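Local coordinates for PA1221 (Pseudomonas aeruginosa, PDB 4DG9), which pairs an AMP-binding domain of the ANL superfamily with a phosphopantetheine attachment domain of the carrier-protein kind in a single chain, at residues Asn307-Thr312 / Tyr398-Arg403; Thr312-Phe317 / Ala368-Gly373. All coordinates share one frame; numbering follows the deposited sequence.

How the interactions relate
Both contacts are buried, and both draw on the loop that follows strand 304-309; they share Thr312 and touch DG9, with centres about 10 Å apart. Interaction 1 works through side chains: a tyrosine hydroxyl bonds an aspartate that also takes both ribose hydroxyls of the ligand, and a proline packs beside them. Interaction 2 works mostly through backbone carbonyls and amides, pinning residues 313-315 to residues 369-371, while DG9 lies along the loop's other edge. Along the chain, 312-317/368-373 is nested inside the loop closed by 307-312/398-403. Tyr398 bridges them, its OH in a probable hydrogen bond with Glu313 OE2 and its CB packed on Leu370 CD2.

Interaction 1. Residues Asn307-Thr312 / Tyr398-Arg403; sequences NGYGPT and YRTGDR. With DG9 (5'-({[(2R,3R)-3-amino-2-{[2-({N-[(2R)-2-hydroxy-3,3-dimethyl-4-{[oxido(oxo)phosphonio]oxy}butanoyl]-beta-alanyl}amino)ethyl]sulfanyl}-4-methylpentyl]sulfonyl}amino)-5'-deoxyadenosine), chain B.
In the adenosine pocket of this ANL fold, Tyr309 meets Asp402, bringing together two family signatures: the YGPTE motif (A5) and the YRTGD motif (A7). Tyr309 OH donates to Asp402 OD2 at 2.5 Å. The carboxylate comes in at the ring edge, CG lying in the ring plane, with its own plane turned 67° from it. The same OD2 accepts from ribose hydroxyl O1 of DG9, while Asp402 OD1 takes O2 at 2.8 Å and forms a salt bridge with Arg417, so the carboxylate holds both hydroxyls and is itself held. Asp402 N donates to Thr400 OG1 at 3.0 Å, closing an ST turn; that OG1 also bonds to Ile363 O. With OG1 set between the backbone N and the carbonyl carbon (chi1 64°), Thr400 turns its methyl CG2 toward Pro311 CG, 3.9 Å away. The same CG also abuts the edge of the Tyr398 ring, 4.0 Å from CE2. At the adenine end, DG9 N6 donates to Gly308 O at 2.9 Å and to Asn307 OD1 at 2.8 Å. The contact thus joins the end of strand 304-309, from the mixed sheet, to strand 394-406 of the antiparallel sheet, with Phe414 of strand 412-417 packed against both Tyr309 and Asp402.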
loop_
_atom_site.group_PDB
_atom_site.type_symbol
_atom_site.label_atom_id
_atom_site.label_comp_id
_atom_site.label_asym_id
_atom_site.label_seq_id
_atom_site.Cartn_x
_atom_site.Cartn_y
_atom_site.Cartn_z
ATOM N N ASN A 307 -5.398 -12.361 -7.761
ATOM C CA ASN A 307 -6.112 -11.268 -7.124
ATOM C C ASN A 307 -6.099 -11.495 -5.608
ATOM O O ASN A 307 -6.758 -12.413 -5.097
ATOM C CB ASN A 307 -7.549 -11.276 -7.635
ATOM C CG ASN A 307 -8.330 -10.094 -7.176
ATOM O OD1 ASN A 307 -7.775 -9.170 -6.596
ATOM N ND2 ASN A 307 -9.639 -10.102 -7.441
ATOM N N GLY A 308 -5.295 -10.706 -4.898
ATOM C CA GLY A 308 -5.279 -10.749 -3.447
ATOM C C GLY A 308 -6.248 -9.777 -2.808
ATOM O O GLY A 308 -6.280 -8.605 -3.170
ATOM N N TYR A 309 -6.953 -10.223 -1.777
ATOM C CA TYR A 309 -7.875 -9.345 -1.071
ATOM C C TYR A 309 -7.628 -9.432 0.433
ATOM O O TYR A 309 -7.419 -10.523 0.990
ATOM C CB TYR A 309 -9.342 -9.704 -1.408
ATOM C CG TYR A 309 -10.326 -9.345 -0.304
ATOM C CD1 TYR A 309 -11.011 -8.146 -0.322
ATOM C CD2 TYR A 309 -10.537 -10.201 0.774
ATOM C CE1 TYR A 309 -11.883 -7.796 0.704
ATOM C CE2 TYR A 309 -11.412 -9.862 1.801
ATOM C CZ TYR A 309 -12.085 -8.656 1.763
ATOM O OH TYR A 309 -12.970 -8.308 2.783
ATOM N N GLY A 310 -7.606 -8.290 1.100
ATOM C CA GLY A 310 -7.820 -8.310 2.539
ATOM C C GLY A 310 -7.562 -6.996 3.244
ATOM O O GLY A 310 -6.798 -6.166 2.765
ATOM N N PRO A 311 -8.185 -6.812 4.409
ATOM C CA PRO A 311 -7.940 -5.647 5.256
ATOM C C PRO A 311 -6.677 -5.830 6.104
ATOM O O PRO A 311 -6.343 -6.963 6.444
ATOM C CB PRO A 311 -9.190 -5.587 6.154
ATOM C CG PRO A 311 -10.023 -6.778 5.808
ATOM C CD PRO A 311 -9.197 -7.706 4.986
ATOM N N THR A 312 -6.017 -4.729 6.449
ATOM C CA THR A 312 -4.882 -4.722 7.370
ATOM C C THR A 312 -5.157 -5.501 8.655
ATOM O O THR A 312 -4.279 -6.176 9.179
ATOM C CB THR A 312 -4.527 -3.272 7.778
ATOM O OG1 THR A 312 -4.262 -2.497 6.607
ATOM C CG2 THR A 312 -3.313 -3.246 8.685
ATOM N N TYR A 398 -13.163 -10.966 12.924
ATOM C CA TYR A 398 -13.206 -9.561 12.543
ATOM C C TYR A 398 -14.174 -9.345 11.391
ATOM O O TYR A 398 -14.145 -10.081 10.413
ATOM C CB TYR A 398 -11.821 -9.074 12.163
ATOM C CG TYR A 398 -11.789 -7.732 11.479
ATOM C CD1 TYR A 398 -11.884 -6.553 12.206
ATOM C CD2 TYR A 398 -11.631 -7.644 10.110
ATOM C CE1 TYR A 398 -11.833 -5.324 11.582
ATOM C CE2 TYR A 398 -11.579 -6.430 9.478
ATOM C CZ TYR A 398 -11.675 -5.271 10.210
ATOM O OH TYR A 398 -11.620 -4.062 9.558
ATOM N N ARG A 399 -15.039 -8.342 11.529
ATOM C CA ARG A 399 -16.018 -7.986 10.501
ATOM C C ARG A 399 -15.422 -6.961 9.532
ATOM O O ARG A 399 -15.087 -5.839 9.921
ATOM C CB ARG A 399 -17.273 -7.403 11.146
ATOM C CG ARG A 399 -17.860 -8.221 12.291
ATOM C CD ARG A 399 -19.103 -7.532 12.860
ATOM N NE ARG A 399 -20.171 -7.461 11.865
ATOM C CZ ARG A 399 -21.141 -8.364 11.744
ATOM N NH1 ARG A 399 -21.198 -9.397 12.574
ATOM N NH2 ARG A 399 -22.063 -8.228 10.799
ATOM N N THR A 400 -15.303 -7.344 8.267
ATOM C CA THR A 400 -14.565 -6.533 7.313
ATOM C C THR A 400 -15.318 -5.280 6.922
ATOM O O THR A 400 -14.718 -4.230 6.711
ATOM C CB THR A 400 -14.220 -7.328 6.048
ATOM O OG1 THR A 400 -15.429 -7.690 5.363
ATOM C CG2 THR A 400 -13.432 -8.591 6.417
ATOM N N GLY A 401 -16.634 -5.392 6.813
ATOM C CA GLY A 401 -17.438 -4.294 6.303
ATOM C C GLY A 401 -17.491 -4.334 4.790
ATOM O O GLY A 401 -17.999 -3.410 4.158
ATOM N N ASP A 402 -16.952 -5.410 4.220
ATOM C CA ASP A 402 -16.969 -5.625 2.784
ATOM C C ASP A 402 -18.149 -6.515 2.426
ATOM O O ASP A 402 -18.311 -7.615 2.969
ATOM C CB ASP A 402 -15.672 -6.301 2.320
ATOM C CG ASP A 402 -14.461 -5.382 2.396
ATOM O OD1 ASP A 402 -14.601 -4.183 2.091
ATOM O OD2 ASP A 402 -13.367 -5.873 2.760
ATOM N N ARG A 403 -18.980 -6.031 1.515
ATOM C CA ARG A 403 -20.083 -6.814 0.984
ATOM C C ARG A 403 -19.601 -7.613 -0.217
ATOM O O ARG A 403 -19.042 -7.050 -1.172
ATOM C CB ARG A 403 -21.254 -5.918 0.567
ATOM C CG ARG A 403 -21.957 -5.219 1.704
ATOM C CD ARG A 403 -23.292 -4.645 1.249
ATOM N NE ARG A 403 -24.326 -5.669 1.062
ATOM C CZ ARG A 403 -24.836 -6.405 2.047
ATOM N NH1 ARG A 403 -24.390 -6.258 3.289
ATOM N NH2 ARG A 403 -25.778 -7.304 1.792
HETATM C C DG9 B . -4.165 -3.611 2.028
HETATM N N DG9 B . -7.400 -2.258 2.173
HETATM S S DG9 B . -6.210 -2.081 3.219
HETATM C C1 DG9 B . -5.212 -3.406 3.135
HETATM N N1 DG9 B . -10.660 -6.388 -4.681
HETATM O O1 DG9 B . -11.359 -4.315 2.928
HETATM C C2 DG9 B . -11.529 -5.457 -4.251
HETATM N N2 DG9 B . -3.750 -5.963 2.611
HETATM O O2 DG9 B . -12.397 -2.899 0.827
HETATM C C3 DG9 B . -8.301 -3.372 2.393
HETATM N N3 DG9 B . -11.327 -4.746 -3.133
HETATM O O3 DG9 B . -0.233 7.797 -5.361
HETATM C C4 DG9 B . -10.206 -4.944 -2.393
HETATM C C5 DG9 B . -9.289 -5.894 -2.807
HETATM C C6 DG9 B . -9.533 -6.622 -3.977
HETATM N N6 DG9 B . -8.666 -7.564 -4.424
HETATM N N7 DG9 B . -8.294 -5.890 -1.892
HETATM C C8 DG9 B . -8.581 -4.969 -0.942
HETATM N N9 DG9 B . -9.744 -4.390 -1.255
HETATM C CA DG9 B . -4.348 -5.069 1.571
HETATM C CB DG9 B . -3.829 -5.475 0.191
HETATM C "C1'" DG9 B . -10.415 -3.326 -0.465
HETATM S S1P DG9 B . -4.149 -2.418 0.715
HETATM C "C2'" DG9 B . -11.435 -3.922 0.499
HETATM P P2A DG9 B . 1.211 8.134 -5.722
HETATM C C2P DG9 B . -2.450 -2.369 0.219
HETATM O O2P DG9 B . -5.558 -0.819 3.050
HETATM C "C3'" DG9 B . -10.595 -4.265 1.712
HETATM C C3P DG9 B . -1.631 -1.264 0.882
HETATM O O3P DG9 B . -6.803 -2.153 4.520
HETATM C "C4'" DG9 B . -9.628 -3.091 1.718
HETATM O "O4'" DG9 B . -9.428 -2.700 0.350
HETATM O O4A DG9 B . 1.978 9.084 -4.825
HETATM N N4P DG9 B . -1.591 -0.077 0.050
HETATM C C5P DG9 B . -0.481 0.400 -0.504
HETATM O O5P DG9 B . 0.611 -0.139 -0.423
HETATM O O6A DG9 B . 2.074 6.773 -5.828
HETATM C C6P DG9 B . -0.633 1.688 -1.272
HETATM C C7P DG9 B . -0.332 1.422 -2.740
HETATM N N8P DG9 B . -0.176 2.643 -3.503
HETATM C C9P DG9 B . 0.996 3.268 -3.582
HETATM O O9P DG9 B . 2.002 2.849 -3.039
HETATM C CAP DG9 B . 1.043 4.541 -4.384
HETATM O OAP DG9 B . -0.276 4.935 -4.756
HETATM C CBP DG9 B . 1.900 4.408 -5.643
HETATM C CCP DG9 B . 1.656 5.618 -6.544
HETATM C CDP DG9 B . 3.345 4.403 -5.177
HETATM C CEP DG9 B . 1.610 3.116 -6.396
HETATM C CG1 DG9 B . -2.357 -5.871 0.184
HETATM C CG2 DG9 B . -4.668 -6.638 -0.329
#

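Interaction 2. Residues Thr312-Phe317 / Ala368-Gly373; sequences TENTTF and AGLAQG. With DG9 (5'-({[(2R,3R)-3-amino-2-{[2-({N-[(2R)-2-hydroxy-3,3-dimethyl-4-{[oxido(oxo)phosphonio]oxy}butanoyl]-beta-alanyl}amino)ethyl]sulfanyl}-4-methylpentyl]sulfonyl}amino)-5'-deoxyadenosine), chain B.
Gly369 turns its carbonyl to Thr315: OG1 donates to Gly369 O at 2.8 Å, tilted 28° from the carbonyl plane. Thr315 can do this because its OG1 lies beside its own backbone N (chi1 -54°), which swings the hydroxyl across to the 368-373 loop. The same carbonyl takes a CA-H...O contact from Asn314, 3.2 Å from CA to Gly369 O, so the glycine backbone is nestled against two consecutive residues. A water lies next in line, giving a hydrogen to Thr315 OG1 at 2.9 Å and, weakly, to Leu370 O. Leu370 itself brings its CD2 methyl back toward the Asn314 side chain, with Arg396 and Tyr398 of strand 394-406 also touching the leucine. These contacts fall on the A5 loop of the ANL fold, where the peptide turns back on itself through a Thr315 N to Thr312 O bond of 2.9 Å. Ala371 then meets the second residue of that turn: its N donates to Glu313 O at 2.8 Å, nearly head-on to the carbonyl (167°), and its CB leans on the same oxygen. The Glu313 carboxylate leads off the other way, to Arg428 and Tyr374, while Ala371 O is held by Arg396. Along the loop's opposite edge, Thr316 O accepts from DG9 N2 at 2.8 Å, and the Phe317 ring presents its edge to DG9 CG2 while the Thr316 methyl CG2 sits over the centre of one face, 3.9 Å above the ring plane.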
loop_
_atom_site.group_PDB
_atom_site.type_symbol
_atom_site.label_atom_id
_atom_site.label_comp_id
_atom_site.label_asym_id
_atom_site.label_seq_id
_atom_site.Cartn_x
_atom_site.Cartn_y
_atom_site.Cartn_z
ATOM N N THR A 312 -6.017 -4.729 6.449
ATOM C CA THR A 312 -4.882 -4.722 7.370
ATOM C C THR A 312 -5.157 -5.501 8.655
ATOM O O THR A 312 -4.279 -6.176 9.179
ATOM C CB THR A 312 -4.527 -3.272 7.778
ATOM O OG1 THR A 312 -4.262 -2.497 6.607
ATOM C CG2 THR A 312 -3.313 -3.246 8.685
ATOM N N GLU A 313 -6.377 -5.391 9.164
ATOM C CA GLU A 313 -6.764 -6.056 10.410
ATOM C C GLU A 313 -6.580 -7.576 10.394
ATOM O O GLU A 313 -6.436 -8.204 11.435
ATOM C CB GLU A 313 -8.226 -5.714 10.751
ATOM C CG GLU A 313 -8.466 -4.251 11.164
ATOM C CD GLU A 313 -8.627 -3.280 9.981
ATOM O OE1 GLU A 313 -8.324 -3.643 8.800
ATOM O OE2 GLU A 313 -9.067 -2.137 10.251
ATOM N N ASN A 314 -6.686 -8.164 9.209
ATOM C CA ASN A 314 -6.416 -9.585 8.966
ATOM C C ASN A 314 -5.044 -9.895 8.344
ATOM O O ASN A 314 -4.849 -10.954 7.756
ATOM C CB ASN A 314 -7.575 -10.301 8.255
ATOM C CG ASN A 314 -7.485 -11.800 8.383
ATOM O OD1 ASN A 314 -6.955 -12.317 9.373
ATOM N ND2 ASN A 314 -7.995 -12.514 7.384
ATOM N N THR A 315 -4.139 -8.924 8.367
ATOM C CA THR A 315 -2.768 -9.164 7.914
ATOM C C THR A 315 -2.546 -9.483 6.429
ATOM O O THR A 315 -2.327 -10.641 6.063
ATOM C CB THR A 315 -2.089 -10.264 8.753
ATOM O OG1 THR A 315 -2.175 -9.927 10.144
ATOM C CG2 THR A 315 -0.628 -10.397 8.362
ATOM N N THR A 316 -2.539 -8.452 5.580
ATOM C CA THR A 316 -2.247 -8.705 4.165
ATOM C C THR A 316 -3.383 -9.393 3.416
ATOM O O THR A 316 -4.135 -8.705 2.723
ATOM C CB THR A 316 -0.909 -9.428 3.985
ATOM O OG1 THR A 316 0.084 -8.764 4.775
ATOM C CG2 THR A 316 -0.483 -9.435 2.519
ATOM N N PHE A 317 -3.383 -10.717 3.340
ATOM C CA PHE A 317 -4.471 -11.408 2.634
ATOM C C PHE A 317 -5.555 -12.055 3.496
ATOM O O PHE A 317 -5.291 -12.556 4.586
ATOM C CB PHE A 317 -3.891 -12.447 1.671
ATOM C CG PHE A 317 -3.086 -11.844 0.570
ATOM C CD1 PHE A 317 -3.401 -10.588 0.089
ATOM C CD2 PHE A 317 -2.014 -12.515 0.027
ATOM C CE1 PHE A 317 -2.676 -10.020 -0.918
ATOM C CE2 PHE A 317 -1.280 -11.948 -0.990
ATOM C CZ PHE A 317 -1.617 -10.698 -1.462
ATOM N N ALA A 368 -5.526 -17.161 11.913
ATOM C CA ALA A 368 -4.220 -16.745 12.401
ATOM C C ALA A 368 -3.792 -15.351 11.938
ATOM O O ALA A 368 -2.790 -14.832 12.413
ATOM C CB ALA A 368 -3.175 -17.780 12.022
ATOM N N GLY A 369 -4.548 -14.749 11.022
ATOM C CA GLY A 369 -4.247 -13.411 10.527
ATOM C C GLY A 369 -4.836 -12.267 11.348
ATOM O O GLY A 369 -4.586 -11.100 11.070
ATOM N N LEU A 370 -5.621 -12.587 12.366
ATOM C CA LEU A 370 -6.328 -11.548 13.094
ATOM C C LEU A 370 -5.369 -10.717 13.920
ATOM O O LEU A 370 -4.519 -11.249 14.634
ATOM C CB LEU A 370 -7.432 -12.131 13.968
ATOM C CG LEU A 370 -8.588 -12.743 13.180
ATOM C CD1 LEU A 370 -9.632 -13.327 14.118
ATOM C CD2 LEU A 370 -9.213 -11.706 12.272
ATOM N N ALA A 371 -5.516 -9.403 13.813
ATOM C CA ALA A 371 -4.629 -8.493 14.503
ATOM C C ALA A 371 -5.123 -8.288 15.921
ATOM O O ALA A 371 -6.219 -8.730 16.280
ATOM C CB ALA A 371 -4.572 -7.164 13.769
ATOM N N GLN A 372 -4.341 -7.568 16.715
ATOM C CA GLN A 372 -4.660 -7.416 18.128
ATOM C C GLN A 372 -6.002 -6.745 18.388
ATOM O O GLN A 372 -6.775 -7.209 19.215
ATOM C CB GLN A 372 -3.564 -6.643 18.831
ATOM C CG GLN A 372 -2.594 -7.534 19.530
ATOM C CD GLN A 372 -1.894 -6.820 20.658
ATOM O OE1 GLN A 372 -1.877 -5.582 20.712
ATOM N NE2 GLN A 372 -1.314 -7.594 21.576
ATOM N N GLY A 373 -6.261 -5.656 17.675
ATOM C CA GLY A 373 -7.457 -4.854 17.848
ATOM C C GLY A 373 -7.004 -3.452 17.515
ATOM O O GLY A 373 -5.930 -3.292 16.923
HETATM C C DG9 B . -4.165 -3.611 2.028
HETATM N N DG9 B . -7.400 -2.258 2.173
HETATM S S DG9 B . -6.210 -2.081 3.219
HETATM C C1 DG9 B . -5.212 -3.406 3.135
HETATM N N1 DG9 B . -10.660 -6.388 -4.681
HETATM O O1 DG9 B . -11.359 -4.315 2.928
HETATM C C2 DG9 B . -11.529 -5.457 -4.251
HETATM N N2 DG9 B . -3.750 -5.963 2.611
HETATM O O2 DG9 B . -12.397 -2.899 0.827
HETATM C C3 DG9 B . -8.301 -3.372 2.393
HETATM N N3 DG9 B . -11.327 -4.746 -3.133
HETATM O O3 DG9 B . -0.233 7.797 -5.361
HETATM C C4 DG9 B . -10.206 -4.944 -2.393
HETATM C C5 DG9 B . -9.289 -5.894 -2.807
HETATM C C6 DG9 B . -9.533 -6.622 -3.977
HETATM N N6 DG9 B . -8.666 -7.564 -4.424
HETATM N N7 DG9 B . -8.294 -5.890 -1.892
HETATM C C8 DG9 B . -8.581 -4.969 -0.942
HETATM N N9 DG9 B . -9.744 -4.390 -1.255
HETATM C CA DG9 B . -4.348 -5.069 1.571
HETATM C CB DG9 B . -3.829 -5.475 0.191
HETATM C "C1'" DG9 B . -10.415 -3.326 -0.465
HETATM S S1P DG9 B . -4.149 -2.418 0.715
HETATM C "C2'" DG9 B . -11.435 -3.922 0.499
HETATM P P2A DG9 B . 1.211 8.134 -5.722
HETATM C C2P DG9 B . -2.450 -2.369 0.219
HETATM O O2P DG9 B . -5.558 -0.819 3.050
HETATM C "C3'" DG9 B . -10.595 -4.265 1.712
HETATM C C3P DG9 B . -1.631 -1.264 0.882
HETATM O O3P DG9 B . -6.803 -2.153 4.520
HETATM C "C4'" DG9 B . -9.628 -3.091 1.718
HETATM O "O4'" DG9 B . -9.428 -2.700 0.350
HETATM O O4A DG9 B . 1.978 9.084 -4.825
HETATM N N4P DG9 B . -1.591 -0.077 0.050
HETATM C C5P DG9 B . -0.481 0.400 -0.504
HETATM O O5P DG9 B . 0.611 -0.139 -0.423
HETATM O O6A DG9 B . 2.074 6.773 -5.828
HETATM C C6P DG9 B . -0.633 1.688 -1.272
HETATM C C7P DG9 B . -0.332 1.422 -2.740
HETATM N N8P DG9 B . -0.176 2.643 -3.503
HETATM C C9P DG9 B . 0.996 3.268 -3.582
HETATM O O9P DG9 B . 2.002 2.849 -3.039
HETATM C CAP DG9 B . 1.043 4.541 -4.384
HETATM O OAP DG9 B . -0.276 4.935 -4.756
HETATM C CBP DG9 B . 1.900 4.408 -5.643
HETATM C CCP DG9 B . 1.656 5.618 -6.544
HETATM C CDP DG9 B . 3.345 4.403 -5.177
HETATM C CEP DG9 B . 1.610 3.116 -6.396
HETATM C CG1 DG9 B . -2.357 -5.871 0.184
HETATM C CG2 DG9 B . -4.668 -6.638 -0.329
HETATM O O HOH W 1 -1.649 -10.257 12.973
#